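Long-range contacts in 2-nitrobenzoate nitroreductase (Pseudomonas fluorescens, PDB 4Z85), which reduces the nitro group of 2-nitrobenzoate, probably with FMN as cofactor: residues Q86-N90 / I127-I132; V92-A97 / F182-G186; R99-C103 / A116-D120; P136-K142 / E159-F165. Numbering follows the deposited sequence.

Contact 1: residues Q86-N90 / I127-I132; sequences QFVVN and IDVPRI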
loop_
_atom_site.group_PDB
_atom_site.type_symbol
_atom_site.label_atom_id
_atom_site.label_comp_id
_atom_site.label_asym_id
_atom_site.label_seq_id
_atom_site.Cartn_x
_atom_site.Cartn_y
_atom_site.Cartn_z
ATOM N N GLN A 86 -7.182 -4.107 20.078
ATOM C CA GLN A 86 -7.836 -2.942 19.507
ATOM C C GLN A 86 -6.804 -1.902 19.137
ATOM O O GLN A 86 -5.758 -1.814 19.784
ATOM C CB GLN A 86 -8.820 -2.301 20.488
ATOM C CG GLN A 86 -9.800 -3.209 21.160
ATOM C CD GLN A 86 -10.735 -2.428 22.058
ATOM O OE1 GLN A 86 -10.426 -1.307 22.467
ATOM N NE2 GLN A 86 -11.884 -3.004 22.357
ATOM N N PHE A 87 -7.114 -1.104 18.116
ATOM C CA PHE A 87 -6.275 0.052 17.774
ATOM C C PHE A 87 -6.964 0.916 16.739
ATOM O O PHE A 87 -7.989 0.518 16.159
ATOM C CB PHE A 87 -4.885 -0.378 17.273
ATOM C CG PHE A 87 -4.905 -1.271 16.057
ATOM C CD1 PHE A 87 -5.154 -2.631 16.182
ATOM C CD2 PHE A 87 -4.625 -0.757 14.795
ATOM C CE1 PHE A 87 -5.152 -3.461 15.071
ATOM C CE2 PHE A 87 -4.614 -1.582 13.681
ATOM C CZ PHE A 87 -4.882 -2.935 13.815
ATOM N N VAL A 88 -6.419 2.113 16.525
ATOM C CA VAL A 88 -6.987 3.004 15.519
ATOM C C VAL A 88 -5.975 3.264 14.427
ATOM O O VAL A 88 -4.814 3.557 14.712
ATOM C CB VAL A 88 -7.429 4.356 16.103
ATOM C CG1 VAL A 88 -7.782 5.358 14.981
ATOM C CG2 VAL A 88 -8.619 4.167 17.045
ATOM N N VAL A 89 -6.425 3.140 13.184
ATOM C CA VAL A 89 -5.631 3.631 12.061
ATOM C C VAL A 89 -6.093 5.044 11.702
ATOM O O VAL A 89 -7.199 5.252 11.238
ATOM C CB VAL A 89 -5.744 2.706 10.829
ATOM C CG1 VAL A 89 -5.014 3.327 9.632
ATOM C CG2 VAL A 89 -5.170 1.331 11.146
ATOM N N ASN A 90 -5.231 6.022 11.929
ATOM C CA ASN A 90 -5.518 7.398 11.567
ATOM C C ASN A 90 -4.897 7.675 10.225
ATOM O O ASN A 90 -3.706 7.420 10.045
ATOM C CB ASN A 90 -4.949 8.387 12.588
ATOM C CG ASN A 90 -5.472 8.149 13.984
ATOM O OD1 ASN A 90 -6.538 8.653 14.343
ATOM N ND2 ASN A 90 -4.732 7.380 14.775
ATOM N N ILE A 127 -14.598 1.114 20.239
ATOM C CA ILE A 127 -13.449 0.551 20.932
ATOM C C ILE A 127 -12.901 1.553 21.936
ATOM O O ILE A 127 -13.343 2.699 21.982
ATOM C CB ILE A 127 -12.308 0.145 19.952
ATOM C CG1 ILE A 127 -11.904 1.336 19.079
ATOM C CG2 ILE A 127 -12.714 -1.035 19.085
ATOM C CD1 ILE A 127 -10.698 1.053 18.212
ATOM N N ASP A 128 -11.927 1.122 22.725
ATOM C CA ASP A 128 -11.391 1.949 23.803
ATOM C C ASP A 128 -10.264 2.872 23.356
ATOM O O ASP A 128 -10.060 3.940 23.936
ATOM C CB ASP A 128 -10.895 1.062 24.944
ATOM C CG ASP A 128 -12.025 0.305 25.624
ATOM O OD1 ASP A 128 -13.136 0.872 25.741
ATOM O OD2 ASP A 128 -11.799 -0.855 26.029
ATOM N N VAL A 129 -9.526 2.463 22.330
ATOM C CA VAL A 129 -8.411 3.271 21.841
ATOM C C VAL A 129 -8.954 4.504 21.134
ATOM O O VAL A 129 -9.848 4.401 20.303
ATOM C CB VAL A 129 -7.502 2.465 20.883
ATOM C CG1 VAL A 129 -6.326 3.319 20.403
ATOM C CG2 VAL A 129 -6.996 1.214 21.568
ATOM N N PRO A 130 -8.429 5.686 21.484
ATOM C CA PRO A 130 -8.883 6.941 20.893
ATOM C C PRO A 130 -8.226 7.213 19.542
ATOM O O PRO A 130 -7.163 6.660 19.257
ATOM C CB PRO A 130 -8.431 7.980 21.916
ATOM C CG PRO A 130 -7.178 7.410 22.451
ATOM C CD PRO A 130 -7.399 5.914 22.513
ATOM N N ARG A 131 -8.869 8.055 18.746
ATOM C CA ARG A 131 -8.309 8.541 17.498
ATOM C C ARG A 131 -7.629 9.877 17.738
ATOM O O ARG A 131 -7.823 10.507 18.781
ATOM C CB ARG A 131 -9.394 8.697 16.448
ATOM C CG ARG A 131 -10.341 9.849 16.739
ATOM C CD ARG A 131 -11.269 10.082 15.582
ATOM N NE ARG A 131 -12.317 11.065 15.873
ATOM C CZ ARG A 131 -12.156 12.384 15.797
ATOM N NH1 ARG A 131 -10.978 12.898 15.465
ATOM N NH2 ARG A 131 -13.175 13.191 16.063
ATOM N N ILE A 132 -6.836 10.308 16.763
ATOM C CA ILE A 132 -6.220 11.629 16.795
ATOM C C ILE A 132 -7.270 12.667 16.438
ATOM O O ILE A 132 -8.002 12.503 15.464
ATOM C CB ILE A 132 -5.026 11.690 15.829
ATOM C CG1 ILE A 132 -3.854 10.901 16.427
ATOM C CG2 ILE A 132 -4.635 13.137 15.525
ATOM C CD1 ILE A 132 -2.756 10.603 15.443
#
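Gln86, Val88 and Asn90 alternate along strand 86-90, and all three turn their CA-to-CB bonds toward residues 127-132, which run alongside in roughly the same direction (27° between the end-to-end vectors). Although the two pieces lie side by side, the bonds between them are made by side-chain amides rather than by a backbone ladder. Gln86, with the largest buried area, reaches out through OE1 to accept from Asp128 N at 2.9 Å. Four residues on, Asn90 does the equivalent job near the far end: its OD1 accepts from Ile132 N at 2.9 Å, with a nearly straight geometry of 172°. Between these two polar ties Val88 fills the gap with hydrocarbon. Its CG2 lies 3.9 Å from Ile127 CD1 and 4.2 Å from Val129 CG1, and comes within 3.5 Å of Val129 O. The peptide edge at 128 and 132 is thereby satisfied without forming a continuous sheet. Strand 86-90 itself is hydrogen-bonded on both edges, to Thr31 and Leu29 in strand 28-33 and to Trp139 and Cys141 in strand 137-150, closing the antiparallel barrel, while residues 127-132 run along its side bearing Val88 and pair at Arg131 with the short strand 121-122.

Contact 2: residues V92-A97 / F182-G186; sequences VDERIA and FQPYG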
loop_
_atom_site.group_PDB
_atom_site.type_symbol
_atom_site.label_atom_id
_atom_site.label_comp_id
_atom_site.label_asym_id
_atom_site.label_seq_id
_atom_site.Cartn_x
_atom_site.Cartn_y
_atom_site.Cartn_z
ATOM N N VAL A 92 -3.738 10.202 7.055
ATOM C CA VAL A 92 -2.811 11.320 7.175
ATOM C C VAL A 92 -2.991 12.315 6.043
ATOM O O VAL A 92 -2.785 11.970 4.885
ATOM C CB VAL A 92 -1.339 10.833 7.179
ATOM C CG1 VAL A 92 -0.378 12.031 7.263
ATOM C CG2 VAL A 92 -1.092 9.826 8.314
ATOM N N ASP A 93 -3.390 13.543 6.376
ATOM C CA ASP A 93 -3.378 14.624 5.397
ATOM C C ASP A 93 -2.584 15.813 5.944
ATOM O O ASP A 93 -1.883 15.688 6.940
ATOM C CB ASP A 93 -4.800 15.028 4.995
ATOM C CG ASP A 93 -5.586 15.716 6.112
ATOM O OD1 ASP A 93 -5.111 15.800 7.258
ATOM O OD2 ASP A 93 -6.712 16.169 5.815
ATOM N N GLU A 94 -2.674 16.948 5.260
ATOM C CA GLU A 94 -1.859 18.109 5.591
ATOM C C GLU A 94 -1.935 18.501 7.070
ATOM O O GLU A 94 -0.919 18.860 7.682
ATOM C CB GLU A 94 -2.290 19.290 4.717
ATOM C CG GLU A 94 -1.355 20.463 4.784
ATOM C CD GLU A 94 -1.906 21.682 4.070
ATOM O OE1 GLU A 94 -2.612 21.506 3.055
ATOM O OE2 GLU A 94 -1.640 22.816 4.532
ATOM N N ARG A 95 -3.133 18.409 7.638
ATOM C CA ARG A 95 -3.378 18.876 9.005
ATOM C C ARG A 95 -2.549 18.142 10.061
ATOM O O ARG A 95 -2.231 18.707 11.116
ATOM C CB ARG A 95 -4.863 18.747 9.339
ATOM C CG ARG A 95 -5.264 19.330 10.687
ATOM C CD ARG A 95 -6.772 19.313 10.870
ATOM N NE ARG A 95 -7.443 20.256 9.980
ATOM C CZ ARG A 95 -8.131 19.906 8.899
ATOM N NH1 ARG A 95 -8.245 18.628 8.574
ATOM N NH2 ARG A 95 -8.704 20.831 8.143
ATOM N N ILE A 96 -2.200 16.887 9.798
ATOM C CA ILE A 96 -1.424 16.138 10.775
ATOM C C ILE A 96 -0.101 15.592 10.259
ATOM O O ILE A 96 0.566 14.862 10.970
ATOM C CB ILE A 96 -2.238 14.967 11.355
ATOM C CG1 ILE A 96 -2.575 13.934 10.272
ATOM C CG2 ILE A 96 -3.514 15.482 12.012
ATOM C CD1 ILE A 96 -3.115 12.625 10.856
ATOM N N ALA A 97 0.299 15.970 9.048
ATOM C CA ALA A 97 1.494 15.383 8.436
ATOM C C ALA A 97 2.778 15.597 9.251
ATOM O O ALA A 97 3.564 14.660 9.466
ATOM C CB ALA A 97 1.674 15.943 7.027
ATOM N N PHE A 182 -10.739 14.659 0.061
ATOM C CA PHE A 182 -9.805 13.901 0.882
ATOM C C PHE A 182 -8.445 13.871 0.187
ATOM O O PHE A 182 -8.327 13.357 -0.919
ATOM C CB PHE A 182 -10.344 12.482 1.121
ATOM C CG PHE A 182 -9.407 11.584 1.882
ATOM C CD1 PHE A 182 -8.769 12.029 3.027
ATOM C CD2 PHE A 182 -9.182 10.287 1.452
ATOM C CE1 PHE A 182 -7.920 11.194 3.732
ATOM C CE2 PHE A 182 -8.326 9.448 2.150
ATOM C CZ PHE A 182 -7.702 9.903 3.282
ATOM N N GLN A 183 -7.434 14.449 0.824
ATOM C CA GLN A 183 -6.131 14.596 0.180
ATOM C C GLN A 183 -5.022 14.035 1.046
ATOM O O GLN A 183 -4.209 14.769 1.609
ATOM C CB GLN A 183 -5.860 16.068 -0.158
ATOM C CG GLN A 183 -6.839 16.619 -1.179
ATOM C CD GLN A 183 -6.412 17.990 -1.688
ATOM O OE1 GLN A 183 -5.722 18.727 -0.991
ATOM N NE2 GLN A 183 -6.808 18.325 -2.910
ATOM N N PRO A 184 -4.962 12.703 1.125
ATOM C CA PRO A 184 -3.911 12.096 1.945
ATOM C C PRO A 184 -2.510 12.279 1.355
ATOM O O PRO A 184 -2.355 12.496 0.150
ATOM C CB PRO A 184 -4.301 10.615 1.969
ATOM C CG PRO A 184 -5.045 10.407 0.678
ATOM C CD PRO A 184 -5.811 11.701 0.462
ATOM N N TYR A 185 -1.509 12.198 2.226
ATOM C CA TYR A 185 -0.096 12.149 1.838
ATOM C C TYR A 185 0.317 10.712 1.552
ATOM O O TYR A 185 0.023 9.831 2.351
ATOM C CB TYR A 185 0.803 12.668 2.962
ATOM C CG TYR A 185 0.925 14.165 3.043
ATOM C CD1 TYR A 185 -0.157 14.986 2.754
ATOM C CD2 TYR A 185 2.123 14.752 3.427
ATOM C CE1 TYR A 185 -0.042 16.370 2.836
ATOM C CE2 TYR A 185 2.247 16.124 3.503
ATOM C CZ TYR A 185 1.166 16.922 3.207
ATOM O OH TYR A 185 1.296 18.289 3.292
ATOM N N GLY A 186 1.031 10.483 0.458
ATOM C CA GLY A 186 1.620 9.175 0.221
ATOM C C GLY A 186 3.106 9.186 0.518
ATOM O O GLY A 186 3.759 10.209 0.360
HETATM O O HOH W 1 -7.815 15.795 3.257
HETATM O O HOH W 2 -3.805 17.264 2.499
HETATM O O HOH W 3 -0.482 20.165 1.514
#
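Here a helix N-terminus, with Asp93 as N-cap, docks against the loop that leads into strand 185-187. The first link comes before the helix: Val92 O accepts a hydrogen bond from Tyr185 N at 3.0 Å, and the same oxygen receives a CA-H...O contact from Pro184 CA at 3.2 Å, so one carbonyl holds two successive residues. Asp93 follows, with its CA 4.3 Å from Pro184 CA and its CB 3.4 Å from Gln183 O. Its carboxylate works in two directions: OD1 accepts a weak capping bond from Arg95 N at 3.3 Å, while OD2 accepts a hydrogen bond (2.8 Å) from a water that in turn accepts from Gln183 N (2.8 Å). A second water continues this bridging at Glu94, accepting from Glu94 N at 3.0 Å and donating to Gln183 O at 2.7 Å. Glu94 also meets the tyrosine, its CG lying 3.7 Å from Tyr185 OH. The loop opposite is packed in turn by the second subunit, where Phe182 touches Gly20, Pro184 touches Gly23 and Tyr185 touches Val200 of that neighbouring chain, placing this contact beside the dimer interface. One helical turn on, Ala97 meets the flat side of the aromatic ring in a CH-pi contact: its CB sits 4.0 Å from the Tyr185 ring centroid, 27° off the normal.

Contact 3: residues R99-C103 / A116-D120; sequences RMVLC and AVGFD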
loop_
_atom_site.group_PDB
_atom_site.type_symbol
_atom_site.label_atom_id
_atom_site.label_comp_id
_atom_site.label_asym_id
_atom_site.label_seq_id
_atom_site.Cartn_x
_atom_site.Cartn_y
_atom_site.Cartn_z
ATOM N N ARG A 99 3.270 16.320 12.501
ATOM C CA ARG A 99 3.250 15.595 13.757
ATOM C C ARG A 99 3.349 14.094 13.503
ATOM O O ARG A 99 4.004 13.368 14.249
ATOM C CB ARG A 99 1.991 15.945 14.548
ATOM C CG ARG A 99 2.017 17.362 15.110
ATOM C CD ARG A 99 0.687 17.731 15.744
ATOM N NE ARG A 99 -0.341 18.015 14.750
ATOM C CZ ARG A 99 -1.620 18.216 15.037
ATOM N NH1 ARG A 99 -2.037 18.169 16.306
ATOM N NH2 ARG A 99 -2.489 18.454 14.063
ATOM N N MET A 100 2.726 13.626 12.426
ATOM C CA MET A 100 2.907 12.241 12.014
ATOM C C MET A 100 4.383 11.909 11.854
ATOM O O MET A 100 4.853 10.908 12.378
ATOM C CB MET A 100 2.162 11.966 10.705
ATOM C CG MET A 100 2.315 10.530 10.173
ATOM S SD MET A 100 3.791 10.264 9.164
ATOM C CE MET A 100 3.468 11.362 7.790
ATOM N N VAL A 101 5.120 12.747 11.123
ATOM C CA VAL A 101 6.529 12.465 10.929
ATOM C C VAL A 101 7.285 12.516 12.264
ATOM O O VAL A 101 8.172 11.693 12.507
ATOM C CB VAL A 101 7.150 13.432 9.911
ATOM C CG1 VAL A 101 8.665 13.302 9.884
ATOM C CG2 VAL A 101 6.553 13.163 8.529
ATOM N N LEU A 102 6.910 13.454 13.133
ATOM C CA LEU A 102 7.532 13.533 14.466
ATOM C C LEU A 102 7.310 12.250 15.281
ATOM O O LEU A 102 8.185 11.829 16.050
ATOM C CB LEU A 102 7.002 14.742 15.239
ATOM C CG LEU A 102 7.330 16.098 14.616
ATOM C CD1 LEU A 102 6.785 17.234 15.452
ATOM C CD2 LEU A 102 8.837 16.239 14.405
ATOM N N CYS A 103 6.161 11.613 15.090
ATOM C CA CYS A 103 5.865 10.349 15.773
ATOM C C CYS A 103 6.794 9.214 15.394
ATOM O O CYS A 103 6.936 8.246 16.142
ATOM C CB CYS A 103 4.436 9.913 15.487
ATOM S SG CYS A 103 3.220 10.816 16.380
ATOM N N ALA A 116 4.137 13.906 23.297
ATOM C CA ALA A 116 5.399 14.529 22.927
ATOM C C ALA A 116 5.271 15.415 21.687
ATOM O O ALA A 116 5.975 16.418 21.577
ATOM C CB ALA A 116 6.468 13.466 22.708
ATOM N N VAL A 117 4.382 15.057 20.758
ATOM C CA VAL A 117 4.299 15.780 19.485
ATOM C C VAL A 117 3.082 16.705 19.387
ATOM O O VAL A 117 2.955 17.473 18.435
ATOM C CB VAL A 117 4.285 14.803 18.274
ATOM C CG1 VAL A 117 5.385 13.762 18.417
ATOM C CG2 VAL A 117 2.919 14.137 18.114
ATOM N N GLY A 118 2.187 16.644 20.366
ATOM C CA GLY A 118 1.070 17.571 20.397
ATOM C C GLY A 118 -0.181 17.120 19.663
ATOM O O GLY A 118 -0.892 17.927 19.059
ATOM N N PHE A 119 -0.455 15.824 19.706
ATOM C CA PHE A 119 -1.718 15.317 19.201
ATOM C C PHE A 119 -2.761 15.316 20.315
ATOM O O PHE A 119 -2.542 14.709 21.361
ATOM C CB PHE A 119 -1.558 13.886 18.664
ATOM C CG PHE A 119 -1.126 13.805 17.224
ATOM C CD1 PHE A 119 -1.678 14.640 16.269
ATOM C CD2 PHE A 119 -0.181 12.871 16.829
ATOM C CE1 PHE A 119 -1.297 14.541 14.930
ATOM C CE2 PHE A 119 0.219 12.778 15.496
ATOM C CZ PHE A 119 -0.347 13.610 14.553
ATOM N N ASP A 120 -3.893 15.968 20.096
ATOM C CA ASP A 120 -5.031 15.756 20.986
ATOM C C ASP A 120 -5.751 14.473 20.578
ATOM O O ASP A 120 -5.693 14.061 19.413
ATOM C CB ASP A 120 -5.990 16.945 20.965
ATOM C CG ASP A 120 -5.418 18.172 21.672
ATOM O OD1 ASP A 120 -4.849 18.021 22.777
ATOM O OD2 ASP A 120 -5.537 19.288 21.122
HETATM O O HOH W 4 -4.934 16.551 17.029
#
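Residues 99-103 belong to helix 94-103, whereas 116-120 carry the end of another helix and its exit, and the two backbones come nearest at Arg99 and Val117, whose CA atoms are 5.8 Å apart. Gly118 departs from helical geometry with phi/psi of 89°/35°, a conformation in which a CB would collide with the carbonyl O of Val117. Turning there brings Gly118 O to face Arg99, whose NH1 donates to it at 3.0 Å; NH2 of the same guanidinium forms a salt bridge to Asp134. The aliphatic part of Arg99 lies over Phe119, with Arg99 CB 3.3 Å from Phe119 CZ and Arg99 CD making an off-centre CH-pi contact 4.3 Å from the ring centroid. Val117 wedges in beside the helix, its CG1 3.7 Å from Leu102 CB and its CG2 3.8 Å from Cys103 SG. That sulfur also meets the edge of the Phe119 ring, 4.9 Å from the centroid. Phe119 reaches on to Leu29 of barrel strand 28-33, while Leu102 and Val117 pack on Pro205 and Pro209 of the second subunit. The arrangement combines a Cys sulfur-aromatic contact with a positive-phi glycine at a helix exit, joining the end of helix 113-117 to helix 94-103.

Contact 4: residues P136-K142 / E159-F165; sequences PIAWECK and EIVAMYF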
loop_
_atom_site.group_PDB
_atom_site.type_symbol
_atom_site.label_atom_id
_atom_site.label_comp_id
_atom_site.label_asym_id
_atom_site.label_seq_id
_atom_site.Cartn_x
_atom_site.Cartn_y
_atom_site.Cartn_z
ATOM N N PRO A 136 -8.171 13.243 9.419
ATOM C CA PRO A 136 -9.231 13.403 8.415
ATOM C C PRO A 136 -10.221 12.245 8.437
ATOM O O PRO A 136 -11.429 12.428 8.310
ATOM C CB PRO A 136 -8.463 13.450 7.091
ATOM C CG PRO A 136 -7.148 12.750 7.382
ATOM C CD PRO A 136 -6.838 13.068 8.810
ATOM N N ILE A 137 -9.672 11.044 8.576
ATOM C CA ILE A 137 -10.429 9.800 8.582
ATOM C C ILE A 137 -9.718 8.886 9.555
ATOM O O ILE A 137 -8.495 8.929 9.657
ATOM C CB ILE A 137 -10.503 9.135 7.178
ATOM C CG1 ILE A 137 -11.126 10.077 6.134
ATOM C CG2 ILE A 137 -11.290 7.837 7.238
ATOM C CD1 ILE A 137 -11.155 9.493 4.731
ATOM N N ALA A 138 -10.472 8.067 10.287
ATOM C CA ALA A 138 -9.873 7.075 11.170
ATOM C C ALA A 138 -10.640 5.770 11.100
ATOM O O ALA A 138 -11.853 5.758 10.971
ATOM C CB ALA A 138 -9.821 7.591 12.609
ATOM N N TRP A 139 -9.925 4.657 11.136
ATOM C CA TRP A 139 -10.533 3.342 11.227
ATOM C C TRP A 139 -10.453 2.870 12.674
ATOM O O TRP A 139 -9.372 2.821 13.261
ATOM C CB TRP A 139 -9.816 2.325 10.329
ATOM C CG TRP A 139 -9.910 2.533 8.856
ATOM C CD1 TRP A 139 -10.708 3.418 8.182
ATOM C CD2 TRP A 139 -9.172 1.817 7.859
ATOM N NE1 TRP A 139 -10.515 3.286 6.825
ATOM C CE2 TRP A 139 -9.581 2.305 6.603
ATOM C CE3 TRP A 139 -8.196 0.806 7.910
ATOM C CZ2 TRP A 139 -9.040 1.829 5.406
ATOM C CZ3 TRP A 139 -7.669 0.336 6.730
ATOM C CH2 TRP A 139 -8.088 0.843 5.492
ATOM N N GLU A 140 -11.605 2.547 13.255
ATOM C CA GLU A 140 -11.667 1.854 14.531
ATOM C C GLU A 140 -11.547 0.360 14.249
ATOM O O GLU A 140 -12.398 -0.223 13.543
ATOM C CB GLU A 140 -12.979 2.185 15.269
ATOM C CG GLU A 140 -13.173 3.696 15.480
ATOM C CD GLU A 140 -14.418 4.039 16.291
ATOM O OE1 GLU A 140 -15.191 3.114 16.619
ATOM O OE2 GLU A 140 -14.615 5.240 16.592
ATOM N N CYS A 141 -10.477 -0.229 14.796
ATOM C CA CYS A 141 -10.063 -1.580 14.438
ATOM C C CYS A 141 -9.922 -2.535 15.602
ATOM O O CYS A 141 -9.545 -2.152 16.720
ATOM C CB CYS A 141 -8.721 -1.547 13.710
ATOM S SG CYS A 141 -8.657 -0.406 12.323
ATOM N N LYS A 142 -10.202 -3.796 15.297
ATOM C CA LYS A 142 -9.903 -4.897 16.187
ATOM C C LYS A 142 -8.852 -5.781 15.550
ATOM O O LYS A 142 -8.754 -5.872 14.324
ATOM C CB LYS A 142 -11.169 -5.695 16.505
ATOM C CG LYS A 142 -12.176 -4.877 17.301
ATOM C CD LYS A 142 -13.450 -5.675 17.578
ATOM C CE LYS A 142 -14.317 -5.011 18.643
ATOM N NZ LYS A 142 -15.567 -5.807 18.907
ATOM N N GLU A 159 -9.070 -5.801 11.583
ATOM C CA GLU A 159 -10.412 -5.743 11.010
ATOM C C GLU A 159 -11.027 -4.392 11.324
ATOM O O GLU A 159 -11.008 -3.940 12.471
ATOM C CB GLU A 159 -11.296 -6.871 11.556
ATOM C CG GLU A 159 -12.743 -6.775 11.070
ATOM C CD GLU A 159 -13.586 -7.926 11.547
ATOM O OE1 GLU A 159 -13.025 -8.829 12.207
ATOM O OE2 GLU A 159 -14.806 -7.918 11.263
ATOM N N ILE A 160 -11.530 -3.724 10.296
ATOM C CA ILE A 160 -12.192 -2.450 10.485
ATOM C C ILE A 160 -13.592 -2.683 11.039
ATOM O O ILE A 160 -14.406 -3.333 10.397
ATOM C CB ILE A 160 -12.302 -1.673 9.171
ATOM C CG1 ILE A 160 -10.925 -1.543 8.522
ATOM C CG2 ILE A 160 -12.920 -0.300 9.416
ATOM C CD1 ILE A 160 -10.983 -1.102 7.076
ATOM N N VAL A 161 -13.871 -2.151 12.218
ATOM C CA VAL A 161 -15.216 -2.320 12.760
ATOM C C VAL A 161 -16.030 -1.061 12.548
ATOM O O VAL A 161 -17.254 -1.148 12.370
ATOM C CB VAL A 161 -15.188 -2.715 14.247
ATOM C CG1 VAL A 161 -14.382 -3.987 14.405
ATOM C CG2 VAL A 161 -14.610 -1.621 15.091
ATOM N N ALA A 162 -15.370 0.099 12.535
ATOM C CA ALA A 162 -16.103 1.322 12.181
ATOM C C ALA A 162 -15.179 2.390 11.633
ATOM O O ALA A 162 -13.976 2.285 11.779
ATOM C CB ALA A 162 -16.880 1.871 13.393
ATOM N N MET A 163 -15.739 3.415 10.995
ATOM C CA MET A 163 -14.928 4.526 10.497
ATOM C C MET A 163 -15.408 5.891 10.986
ATOM O O MET A 163 -16.611 6.153 11.042
ATOM C CB MET A 163 -14.910 4.528 8.971
ATOM C CG MET A 163 -14.327 3.276 8.317
ATOM S SD MET A 163 -14.186 3.513 6.532
ATOM C CE MET A 163 -13.656 1.881 5.971
ATOM N N TYR A 164 -14.455 6.750 11.332
ATOM C CA TYR A 164 -14.701 8.169 11.572
ATOM C C TYR A 164 -14.292 8.997 10.356
ATOM O O TYR A 164 -13.208 8.805 9.812
ATOM C CB TYR A 164 -13.932 8.660 12.793
ATOM C CG TYR A 164 -13.752 10.160 12.798
ATOM C CD1 TYR A 164 -14.784 10.999 13.205
ATOM C CD2 TYR A 164 -12.563 10.743 12.375
ATOM C CE1 TYR A 164 -14.633 12.367 13.203
ATOM C CE2 TYR A 164 -12.405 12.117 12.364
ATOM C CZ TYR A 164 -13.444 12.922 12.783
ATOM O OH TYR A 164 -13.291 14.285 12.782
ATOM N N PHE A 165 -15.150 9.927 9.946
ATOM C CA PHE A 165 -14.810 10.902 8.903
ATOM C C PHE A 165 -15.073 12.324 9.397
ATOM O O PHE A 165 -16.097 12.559 10.038
ATOM C CB PHE A 165 -15.641 10.700 7.635
ATOM C CG PHE A 165 -15.642 9.306 7.099
ATOM C CD1 PHE A 165 -16.516 8.357 7.604
ATOM C CD2 PHE A 165 -14.812 8.955 6.041
ATOM C CE1 PHE A 165 -16.535 7.072 7.093
ATOM C CE2 PHE A 165 -14.834 7.670 5.525
ATOM C CZ PHE A 165 -15.692 6.732 6.048
#
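A single carbonyl serves two neighbouring amides in this strand pair: Glu140 O accepts from Val161 N at 2.8 Å and from Ala162 N at 3.2 Å. Val161 and Ala162 thus both face Glu140, a classic beta bulge that shifts the register by one residue. Val161, at phi/psi -101°/-30°, is the extra residue, and its CG1 packs 3.7 Å from Lys142 CD. On either side of the bulge the ladder is regular. Ala138 and Tyr164 exchange two hydrogen bonds, Ala138 N to Tyr164 O at 2.9 Å and Tyr164 N to Ala138 O at 2.8 Å, and Lys142 does the same with Glu159. The strands are the two arms of the hairpin 137-150/153-165, adjacent in the antiparallel barrel of the flavin reductase-like, FMN-binding fold. On one face of this sheet Trp139 is the centrepiece. Ile160 CD1 rests over its six-membered ring, 3.4 Å from the centroid and 9° off the normal, and Met163 SD makes an oblique Met-aromatic contact 4.4 Å from the five-membered ring centroid. Trp139 NE1 is hydrogen-bonded to Ser21 OG of the second subunit, and residues 162-164 pair with a strand of that subunit, extending the sheet across the interface. On the opposite face, Ala138 CB lies 4.2 Å from Tyr164 CD2.

From the N-terminal side, contact 1 opens at strand 86-90, and contact 2 at 92-97 just after it. Contact 3 then opens in helix 94-103 and closes at 116-120, nested inside both. Contact 1 closes next at 127-132, so it crosses contact 2, which stays open until 182-186. Contact 4 opens at 136-142 after contact 1 has closed, and nests within contact 2. Contacts 1 and 4 meet in the barrel sheet, where strands 86-90 and 137-150 are neighbours; Phe119 of contact 3 touches Ile132 of contact 1 and Ile96 of contact 2. Contact 2 brings the later 182-186 back to helix 94-103, and its Phe182 packs on Pro136 and Ile137 of contact 4.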